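Local coordinates for protein 2,5-dihydroxypyridine 5,6-dioxygenase (Pseudomonas putida KT2440, PDB 7CUP) that catalyses the iron-dependent, dioxygen-driven ring cleavage of 2,5-dihydroxypyridine between carbons 5 and 6, giving N-formylmaleamate in aerobic nicotinate degradation, at residues A[103-108]-A[185-190]; A[228-233]-A[238-243]; A[277-282]-A[287-292]. One frame throughout, in Å; residues are numbered along the deposited sequence.

Contact 1. Residues A[103-108]-A[185-190]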
ATOM      1  N   LEU A 103      14.980  20.769  -3.006  1.00 28.14           N
ATOM      2  CA  LEU A 103      16.050  21.396  -2.207  1.00 31.12           C
ATOM      3  C   LEU A 103      16.097  22.848  -2.645  1.00 31.88           C
ATOM      4  O   LEU A 103      16.517  23.089  -3.777  1.00 33.51           O
ATOM      5  CB  LEU A 103      17.409  20.765  -2.514  1.00 32.74           C
ATOM      6  CG  LEU A 103      17.741  19.458  -1.824  1.00 33.32           C
ATOM      7  CD1 LEU A 103      19.173  19.104  -2.163  1.00 38.26           C
ATOM      8  CD2 LEU A 103      17.536  19.537  -0.317  1.00 33.48           C
ATOM      9  N   LEU A 104      15.702  23.764  -1.783  1.00 32.19           N
ATOM     10  CA  LEU A 104      15.736  25.200  -2.124  1.00 36.80           C
ATOM     11  C   LEU A 104      17.203  25.620  -2.296  1.00 41.26           C
ATOM     12  O   LEU A 104      18.103  24.940  -1.690  1.00 40.47           O
ATOM     13  CB  LEU A 104      15.004  25.947  -1.014  1.00 35.71           C
ATOM     14  CG  LEU A 104      13.495  25.735  -0.993  1.00 40.07           C
ATOM     15  CD1 LEU A 104      12.846  26.738  -0.052  1.00 45.00           C
ATOM     16  CD2 LEU A 104      12.893  25.849  -2.393  1.00 40.68           C
ATOM     17  N   HIS A 105      17.454  26.615  -3.159  1.00 42.38           N
ATOM     18  CA  HIS A 105      18.812  27.193  -3.358  1.00 48.65           C
ATOM     19  C   HIS A 105      19.366  27.500  -1.965  1.00 43.02           C
ATOM     20  O   HIS A 105      18.657  28.101  -1.189  1.00 51.85           O
ATOM     21  CB  HIS A 105      18.776  28.400  -4.313  1.00 54.63           C
ATOM     22  CG  HIS A 105      18.477  28.051  -5.737  1.00 58.90           C
ATOM     23  ND1 HIS A 105      17.907  26.841  -6.108  1.00 60.84           N
ATOM     24  CD2 HIS A 105      18.619  28.761  -6.879  1.00 62.76           C
ATOM     25  CE1 HIS A 105      17.724  26.823  -7.414  1.00 61.51           C
ATOM     26  NE2 HIS A 105      18.153  27.984  -7.912  1.00 59.68           N
ATOM     27  N   SER A 106      20.539  26.991  -1.609  1.00 44.05           N
ATOM     28  CA  SER A 106      21.080  27.118  -0.236  1.00 39.49           C
ATOM     29  C   SER A 106      22.593  27.054  -0.293  1.00 40.62           C
ATOM     30  O   SER A 106      23.151  26.580  -1.282  1.00 38.54           O
ATOM     31  CB  SER A 106      20.510  26.059   0.639  1.00 44.03           C
ATOM     32  OG  SER A 106      20.842  24.767   0.157  1.00 47.77           O
ATOM     33  N   PRO A 107      23.311  27.518   0.752  1.00 41.32           N
ATOM     34  CA  PRO A 107      24.762  27.358   0.782  1.00 42.17           C
ATOM     35  C   PRO A 107      25.147  25.887   0.521  1.00 39.97           C
ATOM     36  O   PRO A 107      26.123  25.656  -0.188  1.00 36.68           O
ATOM     37  CB  PRO A 107      25.208  27.859   2.172  1.00 43.13           C
ATOM     38  CG  PRO A 107      23.915  28.109   2.950  1.00 43.60           C
ATOM     39  CD  PRO A 107      22.797  28.228   1.930  1.00 41.81           C
ATOM     40  N   GLU A 108      24.365  24.927   1.023  1.00 36.33           N
ATOM     41  CA  GLU A 108      24.733  23.481   0.967  1.00 35.17           C
ATOM     42  C   GLU A 108      24.576  22.951  -0.466  1.00 30.09           C
ATOM     43  O   GLU A 108      25.464  22.217  -0.930  1.00 31.97           O
ATOM     44  CB  GLU A 108      23.911  22.661   1.957  1.00 37.53           C
ATOM     45  CG  GLU A 108      24.176  23.021   3.415  1.00 40.32           C
ATOM     46  CD  GLU A 108      23.482  24.284   3.900  1.00 38.27           C
ATOM     47  OE1 GLU A 108      22.800  24.932   3.091  1.00 44.65           O
ATOM     48  OE2 GLU A 108      23.604  24.589   5.081  1.00 43.09           O
ATOM     49  N   GLY A 185      28.418  21.087 -12.401  1.00 25.16           N
ATOM     50  CA  GLY A 185      28.042  22.152 -11.473  1.00 25.57           C
ATOM     51  C   GLY A 185      26.756  22.844 -11.902  1.00 26.38           C
ATOM     52  O   GLY A 185      26.420  23.846 -11.274  1.00 27.97           O
ATOM     53  N   ARG A 186      26.021  22.332 -12.888  1.00 26.66           N
ATOM     54  CA  ARG A 186      24.805  23.038 -13.382  1.00 28.61           C
ATOM     55  C   ARG A 186      23.578  22.579 -12.591  1.00 27.59           C
ATOM     56  O   ARG A 186      23.416  21.361 -12.366  1.00 24.84           O
ATOM     57  CB  ARG A 186      24.517  22.810 -14.863  1.00 31.92           C
ATOM     58  CG  ARG A 186      23.324  23.613 -15.363  1.00 33.15           C
ATOM     59  CD  ARG A 186      22.924  23.406 -16.835  1.00 32.84           C
ATOM     60  NE  ARG A 186      21.756  24.217 -17.130  1.00 29.95           N
ATOM     61  CZ  ARG A 186      21.769  25.548 -17.193  1.00 32.77           C
ATOM     62  NH1 ARG A 186      22.905  26.209 -17.045  1.00 31.99           N
ATOM     63  NH2 ARG A 186      20.648  26.213 -17.422  1.00 34.78           N
ATOM     64  N   TRP A 187      22.734  23.541 -12.222  1.00 24.05           N
ATOM     65  CA  TRP A 187      21.377  23.299 -11.680  1.00 25.16           C
ATOM     66  C   TRP A 187      20.394  23.683 -12.786  1.00 23.80           C
ATOM     67  O   TRP A 187      20.596  24.733 -13.460  1.00 22.66           O
ATOM     68  CB  TRP A 187      21.121  24.066 -10.367  1.00 24.42           C
ATOM     69  CG  TRP A 187      19.771  23.783  -9.785  1.00 24.86           C
ATOM     70  CD1 TRP A 187      19.452  22.884  -8.810  1.00 27.17           C
ATOM     71  CD2 TRP A 187      18.534  24.427 -10.142  1.00 26.60           C
ATOM     72  NE1 TRP A 187      18.104  22.919  -8.547  1.00 27.17           N
ATOM     73  CE2 TRP A 187      17.517  23.855  -9.347  1.00 25.68           C
ATOM     74  CE3 TRP A 187      18.200  25.468 -11.014  1.00 25.23           C
ATOM     75  CZ2 TRP A 187      16.191  24.272  -9.419  1.00 27.51           C
ATOM     76  CZ3 TRP A 187      16.881  25.856 -11.107  1.00 30.82           C
ATOM     77  CH2 TRP A 187      15.890  25.267 -10.316  1.00 26.90           C
ATOM     78  N   ASP A 188      19.397  22.845 -13.022  1.00 21.30           N
ATOM     79  CA  ASP A 188      18.268  23.199 -13.921  1.00 22.84           C
ATOM     80  C   ASP A 188      17.019  22.442 -13.475  1.00 22.96           C
ATOM     81  O   ASP A 188      17.100  21.638 -12.521  1.00 21.49           O
ATOM     82  CB  ASP A 188      18.631  22.966 -15.385  1.00 23.82           C
ATOM     83  CG  ASP A 188      17.954  23.918 -16.366  1.00 26.38           C
ATOM     84  OD1 ASP A 188      16.761  24.262 -16.142  1.00 27.31           O
ATOM     85  OD2 ASP A 188      18.616  24.284 -17.393  1.00 26.23           O
ATOM     86  N   HIS A 189      15.886  22.785 -14.082  1.00 22.03           N
ATOM     87  CA  HIS A 189      14.544  22.359 -13.624  1.00 21.48           C
ATOM     88  C   HIS A 189      13.794  21.868 -14.842  1.00 21.75           C
ATOM     89  O   HIS A 189      13.605  22.670 -15.757  1.00 20.95           O
ATOM     90  CB  HIS A 189      13.837  23.559 -13.002  1.00 22.46           C
ATOM     91  CG  HIS A 189      12.520  23.249 -12.375  1.00 22.14           C
ATOM     92  ND1 HIS A 189      11.728  24.243 -11.836  1.00 19.70           N
ATOM     93  CD2 HIS A 189      11.831  22.096 -12.244  1.00 19.73           C
ATOM     94  CE1 HIS A 189      10.636  23.688 -11.346  1.00 19.55           C
ATOM     95  NE2 HIS A 189      10.673  22.393 -11.588  1.00 20.58           N
ATOM     96  N   TRP A 190      13.468  20.584 -14.882  1.00 18.86           N
ATOM     97  CA  TRP A 190      12.491  20.065 -15.849  1.00 17.72           C
ATOM     98  C   TRP A 190      11.094  20.189 -15.241  1.00 19.24           C
ATOM     99  O   TRP A 190      10.836  19.506 -14.249  1.00 19.04           O
ATOM    100  CB  TRP A 190      12.877  18.635 -16.147  1.00 17.61           C
ATOM    101  CG  TRP A 190      11.869  17.898 -16.960  1.00 17.60           C
ATOM    102  CD1 TRP A 190      10.872  18.381 -17.764  1.00 19.22           C
ATOM    103  CD2 TRP A 190      11.788  16.486 -17.012  1.00 17.47           C
ATOM    104  NE1 TRP A 190      10.194  17.336 -18.330  1.00 19.06           N
ATOM    105  CE2 TRP A 190      10.729  16.167 -17.877  1.00 17.21           C
ATOM    106  CE3 TRP A 190      12.498  15.474 -16.367  1.00 17.44           C
ATOM    107  CZ2 TRP A 190      10.391  14.848 -18.164  1.00 18.95           C
ATOM    108  CZ3 TRP A 190      12.162  14.172 -16.653  1.00 18.45           C
ATOM    109  CH2 TRP A 190      11.139  13.872 -17.550  1.00 19.09           C
TER
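His105 and Trp187 form a T-shaped (edge-to-face) stack between the loop leading into helix 107-114 and strand 187-189, an outermost strand within this chain of a five-stranded parallel sheet. Just ahead of the strand, Arg186 reaches past Trp187 to Asp188: Asp188 OD2 lies in the guanidinium plane, 3.2 Å from Arg186 NE and 2.8 Å from Arg186 NH2, a side-on salt bridge in which both nitrogens grip one oxygen. Trp187 carries the contact. Its CG is anti to the backbone N (chi1 -178°), which turns one indole face to the CE1 edge of the His105 ring. His105 CE1 stands 3.4 Å above the indole plane, over its centre, and comes 3.5 Å from Trp187 CE2; the ring planes meet at 78°. The centroids of the His105 ring and the six-membered ring of Trp187 are 4.5 Å apart, and no hydrogen bond crosses between the segments. Ile119 and Leu121 of the adjacent strand and Leu113 of helix 107-114 also touch the indole. An alanine in place of Trp187 is likely to leave the His105 edge without its aromatic face and the imidazole freer to turn. The His105 side chain is about 9 Å from the bound iron. Asp188 OD2 also accepts a hydrogen bond from Tyr178 N, and OD1 one from Gly179 N. At the following residue, His189 N donates to the anti lone pair of Asp188 OD1, 2.7 Å away.

Contact 2. Residues A[228-233]-A[238-243]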
ATOM      1  N   THR A 228      -1.013  47.977  -8.019  1.00 32.52           N
ATOM      2  CA  THR A 228       0.110  48.893  -8.331  1.00 30.96           C
ATOM      3  C   THR A 228       1.193  48.745  -7.256  1.00 28.40           C
ATOM      4  O   THR A 228       0.876  48.920  -6.058  1.00 29.77           O
ATOM      5  CB  THR A 228      -0.374  50.346  -8.411  1.00 35.09           C
ATOM      6  OG1 THR A 228      -1.458  50.404  -9.331  1.00 35.86           O
ATOM      7  CG2 THR A 228       0.717  51.281  -8.886  1.00 36.86           C
ATOM      8  N   LEU A 229       2.416  48.421  -7.673  1.00 27.48           N
ATOM      9  CA  LEU A 229       3.619  48.386  -6.801  1.00 27.92           C
ATOM     10  C   LEU A 229       4.524  49.571  -7.160  1.00 31.31           C
ATOM     11  O   LEU A 229       4.948  49.691  -8.333  1.00 32.13           O
ATOM     12  CB  LEU A 229       4.366  47.064  -6.993  1.00 26.28           C
ATOM     13  CG  LEU A 229       3.498  45.814  -6.906  1.00 24.41           C
ATOM     14  CD1 LEU A 229       4.282  44.595  -7.340  1.00 26.83           C
ATOM     15  CD2 LEU A 229       2.987  45.645  -5.497  1.00 24.16           C
ATOM     16  N   GLU A 230       4.773  50.425  -6.174  1.00 37.09           N
ATOM     17  CA  GLU A 230       5.745  51.546  -6.275  1.00 40.48           C
ATOM     18  C   GLU A 230       7.051  51.031  -5.674  1.00 36.41           C
ATOM     19  O   GLU A 230       7.026  50.518  -4.519  1.00 39.43           O
ATOM     20  CB  GLU A 230       5.191  52.806  -5.600  1.00 42.81           C
ATOM     21  CG  GLU A 230       4.036  53.428  -6.372  1.00 49.87           C
ATOM     22  CD  GLU A 230       2.981  54.134  -5.528  1.00 61.62           C
ATOM     23  OE1 GLU A 230       3.233  54.385  -4.321  1.00 60.22           O
ATOM     24  OE2 GLU A 230       1.890  54.432  -6.077  1.00 78.65           O
ATOM     25  N   ILE A 231       8.119  51.116  -6.462  1.00 36.94           N
ATOM     26  CA  ILE A 231       9.480  50.601  -6.132  1.00 37.51           C
ATOM     27  C   ILE A 231      10.443  51.792  -6.070  1.00 37.87           C
ATOM     28  O   ILE A 231      10.470  52.582  -7.030  1.00 35.38           O
ATOM     29  CB  ILE A 231       9.905  49.560  -7.185  1.00 36.04           C
ATOM     30  CG1 ILE A 231       8.981  48.335  -7.137  1.00 36.40           C
ATOM     31  CG2 ILE A 231      11.364  49.166  -7.026  1.00 35.86           C
ATOM     32  CD1 ILE A 231       8.687  47.777  -8.506  1.00 37.35           C
ATOM     33  N   GLU A 232      11.208  51.900  -4.986  1.00 39.98           N
ATOM     34  CA  GLU A 232      12.257  52.937  -4.816  1.00 44.10           C
ATOM     35  C   GLU A 232      13.513  52.248  -4.281  1.00 41.16           C
ATOM     36  O   GLU A 232      13.421  51.507  -3.259  1.00 37.05           O
ATOM     37  CB  GLU A 232      11.767  54.065  -3.901  1.00 48.17           C
ATOM     38  CG  GLU A 232      10.617  54.877  -4.481  1.00 51.72           C
ATOM     39  CD  GLU A 232       9.815  55.623  -3.425  1.00 59.59           C
ATOM     40  OE1 GLU A 232      10.436  56.137  -2.475  1.00 64.77           O
ATOM     41  OE2 GLU A 232       8.573  55.653  -3.530  1.00 67.15           O
ATOM     42  N   LYS A 233      14.629  52.458  -4.977  1.00 40.03           N
ATOM     43  CA  LYS A 233      15.957  51.961  -4.560  1.00 43.75           C
ATOM     44  C   LYS A 233      15.797  50.463  -4.282  1.00 42.90           C
ATOM     45  O   LYS A 233      16.100  50.032  -3.160  1.00 39.06           O
ATOM     46  CB  LYS A 233      16.446  52.727  -3.330  1.00 48.09           C
ATOM     47  CG  LYS A 233      16.633  54.231  -3.510  1.00 55.95           C
ATOM     48  CD  LYS A 233      16.913  54.967  -2.194  1.00 61.69           C
ATOM     49  CE  LYS A 233      15.683  55.116  -1.315  1.00 67.04           C
ATOM     50  NZ  LYS A 233      16.011  55.056   0.130  1.00 67.84           N
ATOM     51  N   GLY A 238       5.165  50.902  -1.907  1.00 35.07           N
ATOM     52  CA  GLY A 238       3.706  51.049  -1.947  1.00 34.31           C
ATOM     53  C   GLY A 238       3.064  49.851  -2.611  1.00 30.92           C
ATOM     54  O   GLY A 238       3.563  49.463  -3.655  1.00 29.59           O
ATOM     55  N   ILE A 239       1.952  49.376  -2.055  1.00 28.61           N
ATOM     56  CA  ILE A 239       1.067  48.349  -2.675  1.00 31.94           C
ATOM     57  C   ILE A 239      -0.386  48.852  -2.627  1.00 31.13           C
ATOM     58  O   ILE A 239      -0.960  48.956  -1.506  1.00 34.34           O
ATOM     59  CB  ILE A 239       1.248  46.998  -1.964  1.00 29.79           C
ATOM     60  CG1 ILE A 239       2.720  46.574  -1.942  1.00 31.01           C
ATOM     61  CG2 ILE A 239       0.339  45.953  -2.599  1.00 30.80           C
ATOM     62  CD1 ILE A 239       2.998  45.292  -1.159  1.00 31.04           C
ATOM     63  N   HIS A 240      -0.971  49.120  -3.798  1.00 32.74           N
ATOM     64  CA  HIS A 240      -2.289  49.786  -3.946  1.00 32.19           C
ATOM     65  C   HIS A 240      -3.232  49.017  -4.873  1.00 30.86           C
ATOM     66  O   HIS A 240      -2.827  48.650  -5.984  1.00 34.22           O
ATOM     67  CB  HIS A 240      -2.083  51.209  -4.475  1.00 35.45           C
ATOM     68  CG  HIS A 240      -1.093  51.936  -3.649  1.00 36.22           C
ATOM     69  ND1 HIS A 240       0.131  52.360  -4.157  1.00 37.19           N
ATOM     70  CD2 HIS A 240      -1.112  52.222  -2.335  1.00 37.16           C
ATOM     71  CE1 HIS A 240       0.809  52.924  -3.183  1.00 36.84           C
ATOM     72  NE2 HIS A 240       0.064  52.854  -2.049  1.00 39.89           N
ATOM     73  N   GLY A 241      -4.482  48.904  -4.437  1.00 29.98           N
ATOM     74  CA  GLY A 241      -5.624  48.391  -5.208  1.00 34.28           C
ATOM     75  C   GLY A 241      -6.812  48.242  -4.282  1.00 35.30           C
ATOM     76  O   GLY A 241      -6.880  48.996  -3.304  1.00 39.81           O
ATOM     77  N   GLY A 242      -7.669  47.258  -4.541  1.00 42.57           N
ATOM     78  CA  GLY A 242      -8.793  46.893  -3.663  1.00 44.61           C
ATOM     79  C   GLY A 242      -8.466  45.638  -2.881  1.00 47.58           C
ATOM     80  O   GLY A 242      -7.695  45.721  -1.912  1.00 47.00           O
ATOM     81  N   PHE A 243      -8.969  44.487  -3.319  1.00 44.51           N
ATOM     82  CA  PHE A 243      -8.926  43.270  -2.473  1.00 40.51           C
ATOM     83  C   PHE A 243      -7.566  42.576  -2.630  1.00 32.35           C
ATOM     84  O   PHE A 243      -6.968  42.255  -1.607  1.00 30.87           O
ATOM     85  CB  PHE A 243     -10.107  42.336  -2.749  1.00 40.42           C
ATOM     86  CG  PHE A 243      -9.924  41.002  -2.082  1.00 34.95           C
ATOM     87  CD1 PHE A 243      -9.822  40.924  -0.705  1.00 32.98           C
ATOM     88  CD2 PHE A 243      -9.724  39.859  -2.832  1.00 34.61           C
ATOM     89  CE1 PHE A 243      -9.579  39.703  -0.097  1.00 32.50           C
ATOM     90  CE2 PHE A 243      -9.493  38.636  -2.221  1.00 36.18           C
ATOM     91  CZ  PHE A 243      -9.432  38.558  -0.854  1.00 32.06           C
TER
HETATM   92  O   HOH W   1      -3.578  49.411  -8.397  1.00 41.87           O
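The carboxylate of Glu230 meets the edge of the His240 imidazole, its CD near the ring plane and the two flat groups turned 47° apart. Glu230 OE1 lies 3.1 Å from His240 CE1, while Thr228 O approaches the same ring obliquely. Glu230, bent at chi2 (148°), also brings OE1 to where a beta carbon on Gly238 would clash. Thr228, Glu230 and His240 share this face of an antiparallel beta hairpin; on the other, Leu229 and Ile239 lie side by side, pointing the same way, with Leu229 CD2 3.7 Å from Ile239 CG1. Register follows from the backbone. Thr228 and His240 are a hydrogen-bonded pair, Thr228 N giving a nearly straight bond (172°) to His240 O at 2.8 Å, and His240 N returning one to Thr228 O at 2.9 Å. Glu230 and Gly238 form the second such pair. A water donates to His240 O at 2.6 Å and also bonds Thr228 OG1. Strand 227-232 is the middle strand of three: Leu229 bonds Leu208 through the backbone and touches Leu210 of strand 207-210, while Leu248 and Met252 of helix 243-253 pack on Ile239.

Contact 3. Residues A[277-282]-A[287-292]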
ATOM      1  N   THR A 277      -2.708  30.264 -19.487  1.00 24.91           N
ATOM      2  CA  THR A 277      -4.048  29.730 -19.101  1.00 26.42           C
ATOM      3  C   THR A 277      -3.942  28.435 -18.266  1.00 25.07           C
ATOM      4  O   THR A 277      -4.946  28.025 -17.664  1.00 24.88           O
ATOM      5  CB  THR A 277      -4.910  29.462 -20.330  1.00 26.62           C
ATOM      6  OG1 THR A 277      -4.138  28.559 -21.137  1.00 25.19           O
ATOM      7  CG2 THR A 277      -5.311  30.741 -21.016  1.00 26.31           C
ATOM      8  N   ALA A 278      -2.794  27.783 -18.248  1.00 25.33           N
ATOM      9  CA  ALA A 278      -2.622  26.451 -17.613  1.00 24.31           C
ATOM     10  C   ALA A 278      -3.008  26.472 -16.117  1.00 23.47           C
ATOM     11  O   ALA A 278      -3.677  25.520 -15.654  1.00 22.44           O
ATOM     12  CB  ALA A 278      -1.205  26.004 -17.851  1.00 24.68           C
ATOM     13  N   MET A 279      -2.663  27.524 -15.379  1.00 21.83           N
ATOM     14  CA  MET A 279      -2.828  27.570 -13.903  1.00 23.62           C
ATOM     15  C   MET A 279      -4.312  27.380 -13.580  1.00 25.89           C
ATOM     16  O   MET A 279      -4.642  26.628 -12.625  1.00 25.59           O
ATOM     17  CB  MET A 279      -2.343  28.912 -13.348  1.00 23.51           C
ATOM     18  CG  MET A 279      -2.232  28.953 -11.849  1.00 24.89           C
ATOM     19  SD  MET A 279      -1.599  30.565 -11.289  1.00 25.97           S
ATOM     20  CE  MET A 279      -2.946  31.667 -11.716  1.00 23.46           C
ATOM     21  N   GLY A 280      -5.173  28.009 -14.381  1.00 26.30           N
ATOM     22  CA  GLY A 280      -6.632  28.016 -14.171  1.00 26.03           C
ATOM     23  C   GLY A 280      -7.257  26.643 -14.348  1.00 26.72           C
ATOM     24  O   GLY A 280      -8.428  26.491 -14.000  1.00 28.07           O
ATOM     25  N   LEU A 281      -6.533  25.660 -14.878  1.00 24.64           N
ATOM     26  CA  LEU A 281      -7.093  24.318 -15.105  1.00 26.86           C
ATOM     27  C   LEU A 281      -6.643  23.388 -13.984  1.00 27.05           C
ATOM     28  O   LEU A 281      -7.031  22.189 -14.040  1.00 26.09           O
ATOM     29  CB  LEU A 281      -6.632  23.826 -16.481  1.00 27.63           C
ATOM     30  CG  LEU A 281      -7.281  24.578 -17.637  1.00 30.27           C
ATOM     31  CD1 LEU A 281      -6.424  24.508 -18.878  1.00 33.07           C
ATOM     32  CD2 LEU A 281      -8.661  24.024 -17.915  1.00 31.67           C
ATOM     33  N   HIS A 282      -5.863  23.902 -13.021  1.00 24.70           N
ATOM     34  CA  HIS A 282      -5.194  23.081 -11.980  1.00 25.37           C
ATOM     35  C   HIS A 282      -5.675  23.454 -10.564  1.00 26.14           C
ATOM     36  O   HIS A 282      -6.244  24.553 -10.373  1.00 26.58           O
ATOM     37  CB  HIS A 282      -3.683  23.233 -12.161  1.00 25.74           C
ATOM     38  CG  HIS A 282      -3.111  22.294 -13.154  1.00 25.80           C
ATOM     39  ND1 HIS A 282      -2.876  20.983 -12.829  1.00 25.24           N
ATOM     40  CD2 HIS A 282      -2.711  22.476 -14.436  1.00 22.73           C
ATOM     41  CE1 HIS A 282      -2.360  20.381 -13.884  1.00 29.15           C
ATOM     42  NE2 HIS A 282      -2.228  21.290 -14.871  1.00 24.88           N
ATOM     43  N   GLY A 287       1.119  21.433  -8.235  1.00 22.75           N
ATOM     44  CA  GLY A 287       2.523  21.797  -8.512  1.00 23.51           C
ATOM     45  C   GLY A 287       2.794  23.256  -8.204  1.00 23.13           C
ATOM     46  O   GLY A 287       1.924  23.931  -7.639  1.00 22.67           O
ATOM     47  N   MET A 288       3.958  23.759  -8.586  1.00 25.54           N
ATOM     48  CA  MET A 288       4.372  25.159  -8.315  1.00 25.79           C
ATOM     49  C   MET A 288       4.033  26.081  -9.505  1.00 25.56           C
ATOM     50  O   MET A 288       4.234  27.289  -9.399  1.00 26.70           O
ATOM     51  CB  MET A 288       5.863  25.171  -8.012  1.00 30.17           C
ATOM     52  CG  MET A 288       6.742  24.896  -9.219  1.00 34.57           C
ATOM     53  SD  MET A 288       8.490  25.025  -8.746  1.00 42.34           S
ATOM     54  CE  MET A 288       8.459  24.000  -7.278  1.00 40.40           C
ATOM     55  N   CYS A 289       3.453  25.557 -10.576  1.00 25.58           N
ATOM     56  CA  CYS A 289       3.000  26.323 -11.766  1.00 24.06           C
ATOM     57  C   CYS A 289       4.229  26.940 -12.453  1.00 25.64           C
ATOM     58  O   CYS A 289       4.426  28.193 -12.484  1.00 24.28           O
ATOM     59  CB  CYS A 289       1.924  27.362 -11.445  1.00 26.88           C
ATOM     60  SG  CYS A 289       1.099  27.948 -12.957  1.00 30.37           S
ATOM     61  N   MET A 290       5.010  26.065 -13.068  1.00 22.92           N
ATOM     62  CA  MET A 290       6.098  26.476 -13.992  1.00 23.31           C
ATOM     63  C   MET A 290       5.522  27.113 -15.255  1.00 21.52           C
ATOM     64  O   MET A 290       6.237  27.940 -15.822  1.00 23.57           O
ATOM     65  CB  MET A 290       6.996  25.291 -14.335  1.00 20.78           C
ATOM     66  CG  MET A 290       7.858  24.869 -13.173  1.00 19.71           C
ATOM     67  SD  MET A 290       8.795  26.242 -12.421  1.00 23.25           S
ATOM     68  CE  MET A 290       9.844  26.722 -13.782  1.00 19.70           C
ATOM     69  N   ASP A 291       4.279  26.799 -15.638  1.00 21.23           N
ATOM     70  CA  ASP A 291       3.604  27.444 -16.790  1.00 20.96           C
ATOM     71  C   ASP A 291       3.601  28.968 -16.598  1.00 22.99           C
ATOM     72  O   ASP A 291       3.889  29.684 -17.564  1.00 23.18           O
ATOM     73  CB  ASP A 291       2.190  26.906 -16.949  1.00 21.45           C
ATOM     74  CG  ASP A 291       2.115  25.610 -17.718  1.00 22.62           C
ATOM     75  OD1 ASP A 291       2.127  25.675 -18.973  1.00 22.96           O
ATOM     76  OD2 ASP A 291       2.025  24.546 -17.075  1.00 24.71           O
ATOM     77  N   ALA A 292       3.245  29.438 -15.394  1.00 22.85           N
ATOM     78  CA  ALA A 292       3.127  30.862 -15.051  1.00 22.69           C
ATOM     79  C   ALA A 292       4.519  31.483 -15.093  1.00 24.06           C
ATOM     80  O   ALA A 292       4.625  32.619 -15.544  1.00 25.66           O
ATOM     81  CB  ALA A 292       2.482  31.025 -13.687  1.00 23.79           C
TER
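The methyl of Ala278 points toward Asp291, with CB over the face of its carboxylate, nearest the carbon. The distances from Ala278 CB are 3.3 Å to Asp291 CG, 3.5 Å to OD1 and 3.6 Å to OD2; CG is nearest and both oxygens are about equally far, as expected for a methyl over the face, and chi2 of -82° is consistent with that turn. The polar partners lie elsewhere: OD1 forms a salt bridge with Arg131 and accepts from Gln275 N. Beside this pair, Met279 meets Cys289 SG with its CB and CG. With its CG anti to the backbone N (chi1 -169°), Met279 lays CB 3.6 Å and CG 3.7 Å from Cys289 SG, an apolar contact made by the near part of the side chain. Two motifs are brought together here: a 3-10 turn at 279-281, in which Leu281 N bonds Ala278 O at 3.0 Å, and the start of helix 290-294, where Cys289 is the N-cap. The same sulfur also accepts a weak capping bond from Ala292 N, 3.6 Å long with an angle of 143° at the hydrogen. Ile215 of strand 215-216 touches both Met279 and Ala292, while Glu124 takes the N-H of Met288 just before the cap. From a neighbouring subunit, Met68 packs on Ala278 and Tyr247 OH is hydrogen-bonded to Thr277 O.

In the fold
Contact 3 is buried, contact 2 partly buried and contact 1 at the surface, and their chemistry differs as well. Contact 2 is a regular hairpin joined by backbone hydrogen bonds, whereas contacts 1 and 3 have no hydrogen bond between their segments: one rests on an aromatic pair, the other on apolar and methyl-carboxylate packing. No structural element is shared, but contacts 1 and 3 touch where Met290 SD lies 3.3 Å from His189 CE1, linking strand 187-189 to helix 290-294. Contact 2 stands apart, its nearest atoms about 13 Å from contact 3 and about 21 Å from contact 1. Contacts 2 and 3 also meet neighbouring subunits, through Phe243 and the 277-282 segment.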